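Local coordinates for aminopeptidase C (Lactobacillus rhamnosus, PDB 4K7C), which probably removes amino acids from the N-termini of peptides as a papain-like cysteine aminopeptidase of the bleomycin hydrolase (PepC) type, working as a hexamer, at residues A[210-215]-A[220-225]; A[102-107]-A[170-175]; A[74-79]-A[147-152]; A[224-229]-A[246-251]. All coordinates share one frame; numbering follows the deposited sequence.

Contact 1 (A[210-215]-A[220-225])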
loop_
_atom_site.group_PDB
_atom_site.type_symbol
_atom_site.label_atom_id
_atom_site.label_comp_id
_atom_site.label_asym_id
_atom_site.label_seq_id
_atom_site.Cartn_x
_atom_site.Cartn_y
_atom_site.Cartn_z
ATOM N N GLU A 210 -41.524 -0.812 12.876
ATOM C CA GLU A 210 -40.468 0.041 12.313
ATOM C C GLU A 210 -39.096 -0.462 12.693
ATOM O O GLU A 210 -38.246 -0.504 11.818
ATOM C CB GLU A 210 -40.672 1.466 12.826
ATOM C CG GLU A 210 -41.961 2.099 12.330
ATOM C CD GLU A 210 -42.475 3.274 13.151
ATOM O OE1 GLU A 210 -42.031 3.410 14.327
ATOM O OE2 GLU A 210 -43.245 4.062 12.583
ATOM N N ASP A 211 -38.842 -0.771 13.957
ATOM C CA ASP A 211 -37.574 -1.335 14.354
ATOM C C ASP A 211 -37.231 -2.636 13.604
ATOM O O ASP A 211 -36.065 -2.857 13.226
ATOM C CB ASP A 211 -37.522 -1.571 15.873
ATOM C CG ASP A 211 -37.839 -0.312 16.680
ATOM O OD1 ASP A 211 -37.756 0.779 16.054
ATOM O OD2 ASP A 211 -38.205 -0.457 17.928
ATOM N N TYR A 212 -38.238 -3.502 13.434
ATOM C CA TYR A 212 -38.079 -4.717 12.684
ATOM C C TYR A 212 -37.539 -4.423 11.275
ATOM O O TYR A 212 -36.580 -5.083 10.796
ATOM C CB TYR A 212 -39.401 -5.572 12.682
ATOM C CG TYR A 212 -39.206 -6.923 12.028
ATOM C CD1 TYR A 212 -38.774 -7.994 12.743
ATOM C CD2 TYR A 212 -39.313 -7.085 10.652
ATOM C CE1 TYR A 212 -38.498 -9.204 12.166
ATOM C CE2 TYR A 212 -39.063 -8.334 10.060
ATOM C CZ TYR A 212 -38.661 -9.370 10.842
ATOM O OH TYR A 212 -38.387 -10.575 10.256
ATOM N N ARG A 213 -38.128 -3.463 10.608
ATOM C CA ARG A 213 -37.733 -3.059 9.280
ATOM C C ARG A 213 -36.296 -2.474 9.194
ATOM O O ARG A 213 -35.561 -2.787 8.274
ATOM C CB ARG A 213 -38.764 -2.135 8.718
ATOM C CG ARG A 213 -38.342 -1.552 7.390
ATOM C CD ARG A 213 -39.491 -0.918 6.675
ATOM N NE ARG A 213 -40.025 0.276 7.265
ATOM C CZ ARG A 213 -41.214 0.288 7.914
ATOM N NH1 ARG A 213 -41.731 1.427 8.350
ATOM N NH2 ARG A 213 -41.872 -0.877 8.169
ATOM N N ILE A 214 -35.914 -1.669 10.179
ATOM C CA ILE A 214 -34.513 -1.163 10.277
ATOM C C ILE A 214 -33.510 -2.296 10.391
ATOM O O ILE A 214 -32.505 -2.336 9.708
ATOM C CB ILE A 214 -34.379 -0.194 11.509
ATOM C CG1 ILE A 214 -35.200 1.060 11.247
ATOM C CG2 ILE A 214 -32.904 0.051 11.828
ATOM C CD1 ILE A 214 -35.421 1.936 12.474
ATOM N N LEU A 215 -33.840 -3.310 11.191
ATOM C CA LEU A 215 -32.973 -4.479 11.297
ATOM C C LEU A 215 -32.992 -5.421 10.097
ATOM O O LEU A 215 -31.996 -5.953 9.725
ATOM C CB LEU A 215 -33.312 -5.199 12.589
ATOM C CG LEU A 215 -33.055 -4.371 13.802
ATOM C CD1 LEU A 215 -33.691 -5.013 15.023
ATOM C CD2 LEU A 215 -31.576 -4.184 14.139
ATOM N N GLY A 220 -30.606 -8.287 7.252
ATOM C CA GLY A 220 -31.293 -9.357 6.467
ATOM C C GLY A 220 -32.506 -9.944 7.226
ATOM O O GLY A 220 -32.825 -9.628 8.372
ATOM N N ASN A 221 -33.189 -10.827 6.513
ATOM C CA ASN A 221 -34.324 -11.531 7.070
ATOM C C ASN A 221 -33.844 -12.755 7.816
ATOM O O ASN A 221 -33.129 -13.626 7.271
ATOM C CB ASN A 221 -35.215 -12.032 5.976
ATOM C CG ASN A 221 -35.808 -10.953 5.113
ATOM O OD1 ASN A 221 -36.246 -9.869 5.568
ATOM N ND2 ASN A 221 -35.689 -11.186 3.835
ATOM N N PRO A 222 -34.262 -12.891 9.051
ATOM C CA PRO A 222 -33.898 -14.140 9.745
ATOM C C PRO A 222 -34.524 -15.344 9.132
ATOM O O PRO A 222 -35.749 -15.342 8.816
ATOM C CB PRO A 222 -34.454 -13.932 11.143
ATOM C CG PRO A 222 -34.735 -12.509 11.251
ATOM C CD PRO A 222 -35.122 -12.023 9.878
ATOM N N PRO A 223 -33.740 -16.368 8.908
ATOM C CA PRO A 223 -34.278 -17.561 8.311
ATOM C C PRO A 223 -35.269 -18.325 9.248
ATOM O O PRO A 223 -35.165 -18.256 10.436
ATOM C CB PRO A 223 -33.047 -18.426 8.088
ATOM C CG PRO A 223 -31.988 -17.831 8.942
ATOM C CD PRO A 223 -32.280 -16.404 9.064
ATOM N N THR A 224 -36.227 -19.021 8.656
ATOM C CA THR A 224 -37.138 -19.863 9.385
ATOM C C THR A 224 -37.034 -21.382 9.013
ATOM O O THR A 224 -37.383 -22.262 9.796
ATOM C CB THR A 224 -38.601 -19.411 9.117
ATOM O OG1 THR A 224 -38.832 -19.327 7.700
ATOM C CG2 THR A 224 -38.879 -18.032 9.781
ATOM N N LYS A 225 -36.562 -21.681 7.841
ATOM C CA LYS A 225 -36.467 -23.047 7.346
ATOM C C LYS A 225 -35.321 -23.140 6.343
ATOM O O LYS A 225 -35.239 -22.305 5.411
ATOM C CB LYS A 225 -37.772 -23.378 6.649
ATOM C CG LYS A 225 -37.787 -24.749 6.022
ATOM C CD LYS A 225 -39.191 -25.147 5.623
ATOM C CE LYS A 225 -39.294 -25.271 4.120
ATOM N NZ LYS A 225 -40.631 -25.834 3.820
HETATM O O HOH W 1 -38.104 -10.710 7.527
#

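Contact 2 (A[102-107]-A[170-175])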
loop_
_atom_site.group_PDB
_atom_site.type_symbol
_atom_site.label_atom_id
_atom_site.label_comp_id
_atom_site.label_asym_id
_atom_site.label_seq_id
_atom_site.Cartn_x
_atom_site.Cartn_y
_atom_site.Cartn_z
ATOM N N TRP A 102 -31.762 -10.775 16.578
ATOM C CA TRP A 102 -32.732 -11.039 17.622
ATOM C C TRP A 102 -32.368 -10.298 18.901
ATOM O O TRP A 102 -33.239 -9.741 19.564
ATOM C CB TRP A 102 -32.845 -12.510 17.846
ATOM C CG TRP A 102 -33.476 -13.206 16.679
ATOM C CD1 TRP A 102 -32.958 -14.229 15.937
ATOM C CD2 TRP A 102 -34.766 -12.928 16.125
ATOM N NE1 TRP A 102 -33.860 -14.604 14.964
ATOM C CE2 TRP A 102 -34.968 -13.822 15.062
ATOM C CE3 TRP A 102 -35.767 -12.025 16.430
ATOM C CZ2 TRP A 102 -36.183 -13.843 14.276
ATOM C CZ3 TRP A 102 -36.946 -12.004 15.650
ATOM C CH2 TRP A 102 -37.139 -12.892 14.583
ATOM N N ASP A 103 -31.075 -10.144 19.154
ATOM C CA ASP A 103 -30.631 -9.365 20.274
ATOM C C ASP A 103 -31.093 -7.893 20.171
ATOM O O ASP A 103 -31.735 -7.281 21.092
ATOM C CB ASP A 103 -29.112 -9.444 20.447
ATOM C CG ASP A 103 -28.644 -8.706 21.674
ATOM O OD1 ASP A 103 -29.131 -9.054 22.779
ATOM O OD2 ASP A 103 -27.756 -7.758 21.529
ATOM N N LYS A 104 -30.779 -7.228 19.085
ATOM C CA LYS A 104 -31.243 -5.877 18.830
ATOM C C LYS A 104 -32.729 -5.680 18.850
ATOM O O LYS A 104 -33.240 -4.712 19.337
ATOM C CB LYS A 104 -30.700 -5.393 17.484
ATOM C CG LYS A 104 -29.211 -5.170 17.396
ATOM C CD LYS A 104 -28.880 -3.734 17.152
ATOM C CE LYS A 104 -27.382 -3.356 17.259
ATOM N NZ LYS A 104 -26.751 -3.550 18.583
ATOM N N PHE A 105 -33.456 -6.609 18.235
ATOM C CA PHE A 105 -34.880 -6.475 18.209
ATOM C C PHE A 105 -35.481 -6.654 19.624
ATOM O O PHE A 105 -36.309 -5.840 20.049
ATOM C CB PHE A 105 -35.477 -7.445 17.202
ATOM C CG PHE A 105 -36.927 -7.163 16.925
ATOM C CD1 PHE A 105 -37.325 -5.886 16.526
ATOM C CD2 PHE A 105 -37.862 -8.159 17.033
ATOM C CE1 PHE A 105 -38.637 -5.568 16.325
ATOM C CE2 PHE A 105 -39.209 -7.822 16.778
ATOM C CZ PHE A 105 -39.572 -6.550 16.383
ATOM N N GLU A 106 -35.028 -7.663 20.346
ATOM C CA GLU A 106 -35.506 -7.939 21.740
ATOM C C GLU A 106 -35.090 -6.794 22.617
ATOM O O GLU A 106 -35.893 -6.283 23.361
ATOM C CB GLU A 106 -34.959 -9.253 22.263
ATOM C CG GLU A 106 -35.627 -10.459 21.604
ATOM C CD GLU A 106 -37.060 -10.787 22.147
ATOM O OE1 GLU A 106 -37.551 -10.204 23.160
ATOM O OE2 GLU A 106 -37.707 -11.665 21.486
ATOM N N LYS A 107 -33.863 -6.287 22.439
ATOM C CA LYS A 107 -33.458 -5.092 23.234
ATOM C C LYS A 107 -34.329 -3.840 22.995
ATOM O O LYS A 107 -34.473 -3.071 23.904
ATOM C CB LYS A 107 -31.980 -4.785 23.027
ATOM C CG LYS A 107 -31.026 -5.716 23.711
ATOM C CD LYS A 107 -29.551 -5.413 23.327
ATOM C CE LYS A 107 -28.633 -6.132 24.252
ATOM N NZ LYS A 107 -27.286 -6.247 23.606
ATOM N N ASN A 170 -21.660 0.663 13.808
ATOM C CA ASN A 170 -21.801 2.039 14.332
ATOM C C ASN A 170 -23.017 2.795 13.822
ATOM O O ASN A 170 -23.757 3.385 14.604
ATOM C CB ASN A 170 -20.511 2.841 14.134
ATOM C CG ASN A 170 -19.384 2.405 15.085
ATOM N N GLU A 171 -23.269 2.773 12.519
ATOM C CA GLU A 171 -24.397 3.528 11.930
ATOM C C GLU A 171 -25.779 2.941 12.378
ATOM O O GLU A 171 -26.741 3.680 12.700
ATOM C CB GLU A 171 -24.302 3.577 10.407
ATOM C CG GLU A 171 -23.069 4.259 9.720
ATOM C CD GLU A 171 -22.595 3.646 8.252
ATOM O OE1 GLU A 171 -23.414 3.414 7.260
ATOM O OE2 GLU A 171 -21.314 3.418 8.060
ATOM N N LEU A 172 -25.843 1.623 12.452
ATOM C CA LEU A 172 -27.053 0.962 12.945
ATOM C C LEU A 172 -27.296 1.365 14.407
ATOM O O LEU A 172 -28.404 1.699 14.750
ATOM C CB LEU A 172 -26.977 -0.569 12.752
ATOM C CG LEU A 172 -28.025 -1.430 13.505
ATOM C CD1 LEU A 172 -29.400 -1.023 13.020
ATOM C CD2 LEU A 172 -27.718 -2.882 13.338
ATOM N N ASN A 173 -26.286 1.301 15.274
ATOM C CA ASN A 173 -26.524 1.699 16.667
ATOM C C ASN A 173 -26.938 3.169 16.745
ATOM O O ASN A 173 -27.850 3.512 17.523
ATOM C CB ASN A 173 -25.314 1.462 17.563
ATOM C CG ASN A 173 -25.126 -0.002 17.823
ATOM O OD1 ASN A 173 -26.086 -0.690 18.163
ATOM N ND2 ASN A 173 -23.943 -0.503 17.608
ATOM N N GLY A 174 -26.298 4.028 15.934
ATOM C CA GLY A 174 -26.671 5.460 15.956
ATOM C C GLY A 174 -28.127 5.690 15.602
ATOM O O GLY A 174 -28.869 6.421 16.264
ATOM N N LEU A 175 -28.594 5.046 14.534
ATOM C CA LEU A 175 -29.979 5.256 14.050
ATOM C C LEU A 175 -30.972 4.547 14.950
ATOM O O LEU A 175 -31.989 5.143 15.299
ATOM C CB LEU A 175 -30.159 4.718 12.600
ATOM C CG LEU A 175 -31.549 4.900 11.980
ATOM C CD1 LEU A 175 -31.886 6.384 11.904
ATOM C CD2 LEU A 175 -31.584 4.176 10.605
#

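Contact 3 (A[74-79]-A[147-152])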
loop_
_atom_site.group_PDB
_atom_site.type_symbol
_atom_site.label_atom_id
_atom_site.label_comp_id
_atom_site.label_asym_id
_atom_site.label_seq_id
_atom_site.Cartn_x
_atom_site.Cartn_y
_atom_site.Cartn_z
ATOM N N ALA A 74 -18.052 -15.416 21.435
ATOM C CA ALA A 74 -17.499 -16.333 22.421
ATOM C C ALA A 74 -18.472 -17.470 22.778
ATOM O O ALA A 74 -18.107 -18.646 22.804
ATOM C CB ALA A 74 -17.069 -15.600 23.652
ATOM N N ALA A 75 -19.706 -17.145 22.972
ATOM C CA ALA A 75 -20.707 -18.208 23.266
ATOM C C ALA A 75 -20.794 -19.135 22.078
ATOM O O ALA A 75 -20.773 -20.374 22.237
ATOM C CB ALA A 75 -22.044 -17.638 23.584
ATOM N N LEU A 76 -20.983 -18.571 20.866
ATOM C CA LEU A 76 -21.100 -19.409 19.697
ATOM C C LEU A 76 -19.816 -20.239 19.438
ATOM O O LEU A 76 -19.855 -21.320 18.868
ATOM C CB LEU A 76 -21.482 -18.574 18.457
ATOM C CG LEU A 76 -22.895 -17.931 18.531
ATOM C CD1 LEU A 76 -23.152 -16.911 17.402
ATOM C CD2 LEU A 76 -23.991 -18.971 18.532
ATOM N N ASN A 77 -18.672 -19.730 19.897
ATOM C CA ASN A 77 -17.450 -20.480 19.813
ATOM C C ASN A 77 -17.548 -21.769 20.627
ATOM O O ASN A 77 -17.203 -22.842 20.147
ATOM C CB ASN A 77 -16.222 -19.672 20.303
ATOM C CG ASN A 77 -15.697 -18.691 19.252
ATOM O OD1 ASN A 77 -15.927 -18.848 18.048
ATOM N ND2 ASN A 77 -14.925 -17.658 19.728
ATOM N N THR A 78 -18.048 -21.667 21.826
ATOM C CA THR A 78 -18.190 -22.843 22.729
ATOM C C THR A 78 -19.080 -23.896 22.040
ATOM O O THR A 78 -18.710 -25.059 21.986
ATOM C CB THR A 78 -18.684 -22.563 24.152
ATOM O OG1 THR A 78 -19.996 -22.013 24.214
ATOM C CG2 THR A 78 -17.655 -21.589 24.881
HETATM N N MSE A 79 -20.135 -23.434 21.408
HETATM C CA MSE A 79 -21.129 -24.368 20.750
HETATM C C MSE A 79 -20.536 -24.969 19.509
HETATM O O MSE A 79 -20.593 -26.166 19.303
HETATM C CB MSE A 79 -22.339 -23.487 20.426
HETATM C CG MSE A 79 -23.102 -23.144 21.650
HETATM SE SE MSE A 79 -24.603 -21.982 21.229
HETATM C CE MSE A 79 -24.883 -21.579 23.075
ATOM N N ALA A 147 -30.857 -16.766 26.513
ATOM C CA ALA A 147 -32.223 -16.372 26.321
ATOM C C ALA A 147 -32.560 -16.329 24.835
ATOM O O ALA A 147 -33.651 -16.756 24.414
ATOM C CB ALA A 147 -32.518 -15.020 26.931
ATOM N N LEU A 148 -31.624 -15.787 24.029
ATOM C CA LEU A 148 -31.829 -15.712 22.607
ATOM C C LEU A 148 -31.879 -17.055 21.948
ATOM O O LEU A 148 -32.765 -17.276 21.134
ATOM C CB LEU A 148 -30.740 -14.838 21.909
ATOM C CG LEU A 148 -30.802 -13.365 22.314
ATOM C CD1 LEU A 148 -29.498 -12.682 21.926
ATOM C CD2 LEU A 148 -31.976 -12.668 21.665
ATOM N N ILE A 149 -31.015 -17.973 22.366
ATOM C CA ILE A 149 -30.946 -19.274 21.757
ATOM C C ILE A 149 -32.174 -20.108 22.129
ATOM O O ILE A 149 -32.682 -20.859 21.300
ATOM C CB ILE A 149 -29.610 -19.879 22.089
ATOM C CG1 ILE A 149 -28.576 -19.142 21.185
ATOM C CG2 ILE A 149 -29.531 -21.379 21.785
ATOM C CD1 ILE A 149 -27.260 -19.702 21.398
ATOM N N GLU A 150 -32.613 -19.965 23.388
ATOM C CA GLU A 150 -33.825 -20.641 23.847
ATOM C C GLU A 150 -35.004 -20.218 22.989
ATOM O O GLU A 150 -35.812 -21.048 22.631
ATOM C CB GLU A 150 -34.089 -20.357 25.319
ATOM C CG GLU A 150 -33.062 -21.126 26.136
ATOM C CD GLU A 150 -33.146 -20.855 27.603
ATOM O OE1 GLU A 150 -33.003 -21.846 28.338
ATOM O OE2 GLU A 150 -33.311 -19.680 27.996
ATOM N N LYS A 151 -35.108 -18.955 22.653
ATOM C CA LYS A 151 -36.307 -18.474 21.975
ATOM C C LYS A 151 -36.224 -18.666 20.432
ATOM O O LYS A 151 -37.271 -18.894 19.753
ATOM C CB LYS A 151 -36.559 -17.034 22.336
ATOM C CG LYS A 151 -37.779 -16.447 21.665
ATOM C CD LYS A 151 -38.106 -15.092 22.274
ATOM C CE LYS A 151 -39.459 -14.659 21.822
ATOM N NZ LYS A 151 -39.805 -13.415 22.514
ATOM N N TYR A 152 -35.002 -18.550 19.887
ATOM C CA TYR A 152 -34.789 -18.456 18.439
ATOM C C TYR A 152 -33.924 -19.457 17.721
ATOM O O TYR A 152 -33.885 -19.531 16.465
ATOM C CB TYR A 152 -34.297 -17.064 18.093
ATOM C CG TYR A 152 -35.274 -15.958 18.405
ATOM C CD1 TYR A 152 -36.419 -15.776 17.616
ATOM C CD2 TYR A 152 -35.031 -15.025 19.413
ATOM C CE1 TYR A 152 -37.338 -14.733 17.868
ATOM C CE2 TYR A 152 -35.915 -13.958 19.657
ATOM C CZ TYR A 152 -37.096 -13.821 18.934
ATOM O OH TYR A 152 -37.991 -12.806 19.158
#

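Contact 4 (A[224-229]-A[246-251])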
loop_
_atom_site.group_PDB
_atom_site.type_symbol
_atom_site.label_atom_id
_atom_site.label_comp_id
_atom_site.label_asym_id
_atom_site.label_seq_id
_atom_site.Cartn_x
_atom_site.Cartn_y
_atom_site.Cartn_z
ATOM N N THR A 224 -36.227 -19.021 8.656
ATOM C CA THR A 224 -37.138 -19.863 9.385
ATOM C C THR A 224 -37.034 -21.382 9.013
ATOM O O THR A 224 -37.383 -22.262 9.796
ATOM C CB THR A 224 -38.601 -19.411 9.117
ATOM O OG1 THR A 224 -38.832 -19.327 7.700
ATOM C CG2 THR A 224 -38.879 -18.032 9.781
ATOM N N LYS A 225 -36.562 -21.681 7.841
ATOM C CA LYS A 225 -36.467 -23.047 7.346
ATOM C C LYS A 225 -35.321 -23.140 6.343
ATOM O O LYS A 225 -35.239 -22.305 5.411
ATOM C CB LYS A 225 -37.772 -23.378 6.649
ATOM C CG LYS A 225 -37.787 -24.749 6.022
ATOM C CD LYS A 225 -39.191 -25.147 5.623
ATOM C CE LYS A 225 -39.294 -25.271 4.120
ATOM N NZ LYS A 225 -40.631 -25.834 3.820
ATOM N N PHE A 226 -34.426 -24.118 6.486
ATOM C CA PHE A 226 -33.333 -24.222 5.488
ATOM C C PHE A 226 -32.823 -25.651 5.393
ATOM O O PHE A 226 -32.995 -26.474 6.330
ATOM C CB PHE A 226 -32.177 -23.311 5.923
ATOM C CG PHE A 226 -31.673 -23.606 7.338
ATOM C CD1 PHE A 226 -32.317 -23.084 8.440
ATOM C CD2 PHE A 226 -30.632 -24.394 7.528
ATOM C CE1 PHE A 226 -31.886 -23.375 9.740
ATOM C CE2 PHE A 226 -30.141 -24.683 8.792
ATOM C CZ PHE A 226 -30.780 -24.171 9.929
ATOM N N ASP A 227 -32.131 -25.931 4.303
ATOM C CA ASP A 227 -31.348 -27.159 4.144
ATOM C C ASP A 227 -29.897 -26.924 4.529
ATOM O O ASP A 227 -29.373 -25.819 4.307
ATOM C CB ASP A 227 -31.398 -27.629 2.715
ATOM C CG ASP A 227 -32.732 -28.120 2.286
ATOM O OD1 ASP A 227 -33.716 -28.229 3.066
ATOM O OD2 ASP A 227 -32.772 -28.472 1.084
ATOM N N PHE A 228 -29.270 -27.925 5.129
ATOM C CA PHE A 228 -27.875 -27.857 5.559
ATOM C C PHE A 228 -27.110 -28.936 4.782
ATOM O O PHE A 228 -27.448 -30.111 4.915
ATOM C CB PHE A 228 -27.842 -28.133 7.023
ATOM C CG PHE A 228 -26.465 -28.075 7.670
ATOM C CD1 PHE A 228 -25.537 -27.105 7.312
ATOM C CD2 PHE A 228 -26.166 -28.928 8.683
ATOM C CE1 PHE A 228 -24.294 -27.055 7.918
ATOM C CE2 PHE A 228 -24.954 -28.848 9.356
ATOM C CZ PHE A 228 -24.019 -27.906 8.962
ATOM N N GLU A 229 -26.140 -28.547 3.935
ATOM C CA GLU A 229 -25.322 -29.466 3.186
ATOM C C GLU A 229 -23.833 -29.193 3.561
ATOM O O GLU A 229 -23.458 -28.035 3.668
ATOM C CB GLU A 229 -25.453 -29.164 1.683
ATOM C CG GLU A 229 -26.784 -29.477 1.036
ATOM C CD GLU A 229 -26.782 -29.254 -0.475
ATOM O OE1 GLU A 229 -26.292 -30.125 -1.213
ATOM O OE2 GLU A 229 -27.436 -28.266 -0.936
ATOM N N GLN A 246 -34.407 -23.713 15.440
ATOM C CA GLN A 246 -34.585 -24.506 16.655
ATOM C C GLN A 246 -34.298 -25.981 16.517
ATOM O O GLN A 246 -33.619 -26.509 17.365
ATOM C CB GLN A 246 -35.924 -24.186 17.316
ATOM C CG GLN A 246 -36.009 -22.679 17.581
ATOM C CD GLN A 246 -37.154 -22.291 18.457
ATOM O OE1 GLN A 246 -38.206 -21.815 17.991
ATOM N NE2 GLN A 246 -36.991 -22.542 19.745
ATOM N N THR A 247 -34.723 -26.641 15.426
ATOM C CA THR A 247 -34.298 -28.017 15.239
ATOM C C THR A 247 -32.777 -28.195 14.970
ATOM O O THR A 247 -32.167 -29.141 15.384
ATOM C CB THR A 247 -35.153 -28.779 14.188
ATOM O OG1 THR A 247 -35.045 -28.142 12.933
ATOM C CG2 THR A 247 -36.574 -28.786 14.640
ATOM N N PHE A 248 -32.192 -27.244 14.260
ATOM C CA PHE A 248 -30.731 -27.216 14.067
ATOM C C PHE A 248 -30.046 -27.141 15.432
ATOM O O PHE A 248 -29.164 -27.941 15.739
ATOM C CB PHE A 248 -30.352 -26.025 13.174
ATOM C CG PHE A 248 -28.891 -25.938 12.951
ATOM C CD1 PHE A 248 -28.280 -26.731 11.989
ATOM C CD2 PHE A 248 -28.082 -25.204 13.839
ATOM C CE1 PHE A 248 -26.889 -26.726 11.854
ATOM C CE2 PHE A 248 -26.702 -25.233 13.682
ATOM C CZ PHE A 248 -26.112 -25.995 12.693
ATOM N N PHE A 249 -30.450 -26.209 16.276
ATOM C CA PHE A 249 -29.865 -26.161 17.596
ATOM C C PHE A 249 -29.988 -27.493 18.334
ATOM O O PHE A 249 -29.001 -28.011 18.896
ATOM C CB PHE A 249 -30.405 -25.036 18.453
ATOM C CG PHE A 249 -29.751 -24.977 19.833
ATOM C CD1 PHE A 249 -28.520 -24.375 20.011
ATOM C CD2 PHE A 249 -30.365 -25.601 20.940
ATOM C CE1 PHE A 249 -27.899 -24.420 21.244
ATOM C CE2 PHE A 249 -29.778 -25.569 22.201
ATOM C CZ PHE A 249 -28.546 -25.022 22.347
ATOM N N LYS A 250 -31.210 -28.021 18.396
ATOM C CA LYS A 250 -31.465 -29.266 19.132
ATOM C C LYS A 250 -30.614 -30.426 18.602
ATOM O O LYS A 250 -30.086 -31.184 19.366
ATOM C CB LYS A 250 -32.984 -29.579 19.139
ATOM C CG LYS A 250 -33.825 -28.541 19.905
ATOM C CD LYS A 250 -35.342 -28.868 19.921
ATOM C CE LYS A 250 -35.981 -28.462 21.249
ATOM N NZ LYS A 250 -36.461 -27.087 21.074
ATOM N N LYS A 251 -30.431 -30.535 17.286
ATOM C CA LYS A 251 -29.708 -31.663 16.687
ATOM C C LYS A 251 -28.193 -31.545 16.694
ATOM O O LYS A 251 -27.510 -32.513 17.064
ATOM C CB LYS A 251 -30.216 -31.926 15.275
ATOM C CG LYS A 251 -29.497 -33.028 14.521
ATOM C CD LYS A 251 -30.215 -33.426 13.252
ATOM C CE LYS A 251 -29.385 -34.391 12.401
ATOM N NZ LYS A 251 -30.116 -34.660 11.130
#

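Contact 1 (A[210-215]-A[220-225])
Tyr212 and Pro222 touch where helix 197-219 ends and the chain turns into the loop leading to strand 226-231, a helix terminus closed by a glycine of positive phi. The van der Waals part is small: the two side chains come from opposite directions, and the phenol oxygen, Tyr212 OH, sits 3.6 Å from a ring CH2 of the proline, Pro222 CD. CG of Tyr212 stands anti to the backbone N (chi1 -174°), which carries the long ring past the last turns of the helix to the loop. Phe101 and Trp102 of helix 96-117 also pack on Pro222, whose ring is itself buried and whose stiffness suits the extended backbone there. In the backbone, Gly220 leaves the helix with phi 99°, an angle at which a side chain would collide with the preceding carbonyl oxygen. The polar part runs through one water. It lies in the plane of the tyrosine ring, 2.7 Å from Tyr212 OH, and donates to Asn221 OD1 at 2.8 Å, an oxygen that also accepts from Gln27 NE2 of the second subunit.

Contact 2 (A[102-107]-A[170-175])
Lys104 has the largest share of this interface, reaching from helix 96-117 to the first turns of helix 170-192. Its chain leaves the helix toward the partner and bends at chi2 (-116°) and again at chi4, so that aliphatic stem and charged end meet different residues. The stem lies against Leu172, whose side chain runs past it in the opposite sense: Leu172 CD2 is 4.0 Å from Lys104 CE and 4.1 Å from Lys104 CD. A lysine suits the place because its methylenes pack on the leucine while the ammonium goes on to a polar cluster. There Asn173 crosses the lysine at about a right angle and offers its carbonyl oxygen, with Lys104 NZ 3.0 Å from Asn173 OD1 in a weak hydrogen bond.

Two helices of the mainly helical part of this papain-like peptidase are thus joined through side chains, their closest CA atoms, those of Lys104 and Asn173, being 9.2 Å apart. Stronger partners for the polar ends come from the loop before helix 142-152: Lys104 NZ binds Gln136 OE1 and forms a salt bridge with Asp138, while Gln136 NE2 donates to Asn173 OD1 and Asn173 ND2 to Asp138. The asparagine amide can both accept and donate, which fits it to this network. Leu172 also packs on Ile214 and Thr218 of helix 197-219.

Contact 3 (A[74-79]-A[147-152])
Met79, here selenomethionine introduced for phasing, meets Ile149 tip to tip between helices 70-87 and 142-152. The apolar contact centres on one methyl group: Ile149 CD1 lies 3.5 Å from Met79 SE and also 3.5 Å from Met79 CE, the latter tight for two carbons. Beyond CG the unbranched Met79 chain is extended (chi2 178°), and with the CG1-CD1 arm of the beta-branched isoleucine, also straight, it spans helices whose nearest CA atoms, in Leu76 and Ile149, are 10.1 Å apart. Leu76 adds a looser touch, its CD2 4.4 Å from Ile149 CD1.

The polar interaction stays within helix 70-87. Thr78 OG1 donates to Ala75 O at 2.7 Å, in the carbonyl plane on a lone pair, and the same oxygen accepts from Met79 N; the threonine hydroxyl is thereby satisfied by its own helix. Around the contact, Ala74 and Asn77 pack on strand 364-374. A long buried helix laid against the sheet in this way fits the central helix of the papain-like fold.

Contact 4 (A[224-229]-A[246-251])
Phe248 of helix 245-253 sets the edge of its ring against the face of Phe228 on strand 226-231, a T-shaped pair with planes at 84° and centroids 5.4 Å apart. Phe248 CE1 is the leading atom, 3.8 Å from Phe228 CE2 and offset toward the rim of that ring. Both side chains have CG anti to the backbone N, which in Phe248 (chi1 180°) sends the ring out from the helix toward the strand.

Phe226 approaches differently. Its side chain stands between its own N and carbonyl carbon (chi1 55°) and crosses Phe248 at about a right angle. The edge of its ring is what touches: Phe226 CZ lies 3.8 Å from Phe248 CB, at the root of the side chain, and 4.0 Å from Phe248 CG.

Strands 226-231 and 237-243 form a two-stranded antiparallel hairpin, and the helix that follows folds back onto it. Leu243 of the second strand touches all three phenylalanines, and Tyr252 stacks on Phe248 and meets Phe228 edge-to-face. Flat, stiff rings suit such a seam because they fill it by both edge and face. With purely apolar and aromatic contacts between the two segments, their cohesion should rest on burial and on the quadrupolar attraction of ring edge for ring face.

All four contacts reach other subunits, contact 4 by single residues at its edge. Contacts 1 and 2 have centres 12 Å apart and meet where Leu215 packs on Lys104 and Phe105; Leu172 packs on Ile214, so helices 96-117, 170-192 and 197-219 form one bundle. Contacts 2 and 3, 18 Å apart, alternate along the sequence and are tied by Glu106, which forms a salt bridge with Lys151 and a probable hydrogen bond with the Tyr152 hydroxyl. The loop of contact 1 runs into the strand of contact 4, the two sharing Thr224 and Lys225. Contact 4 lies 14 Å from contact 3, Phe249 touching Ile149. Helix 142-152 thus lies between helix 96-117 of the bundle, helix 245-253 and helix 70-87.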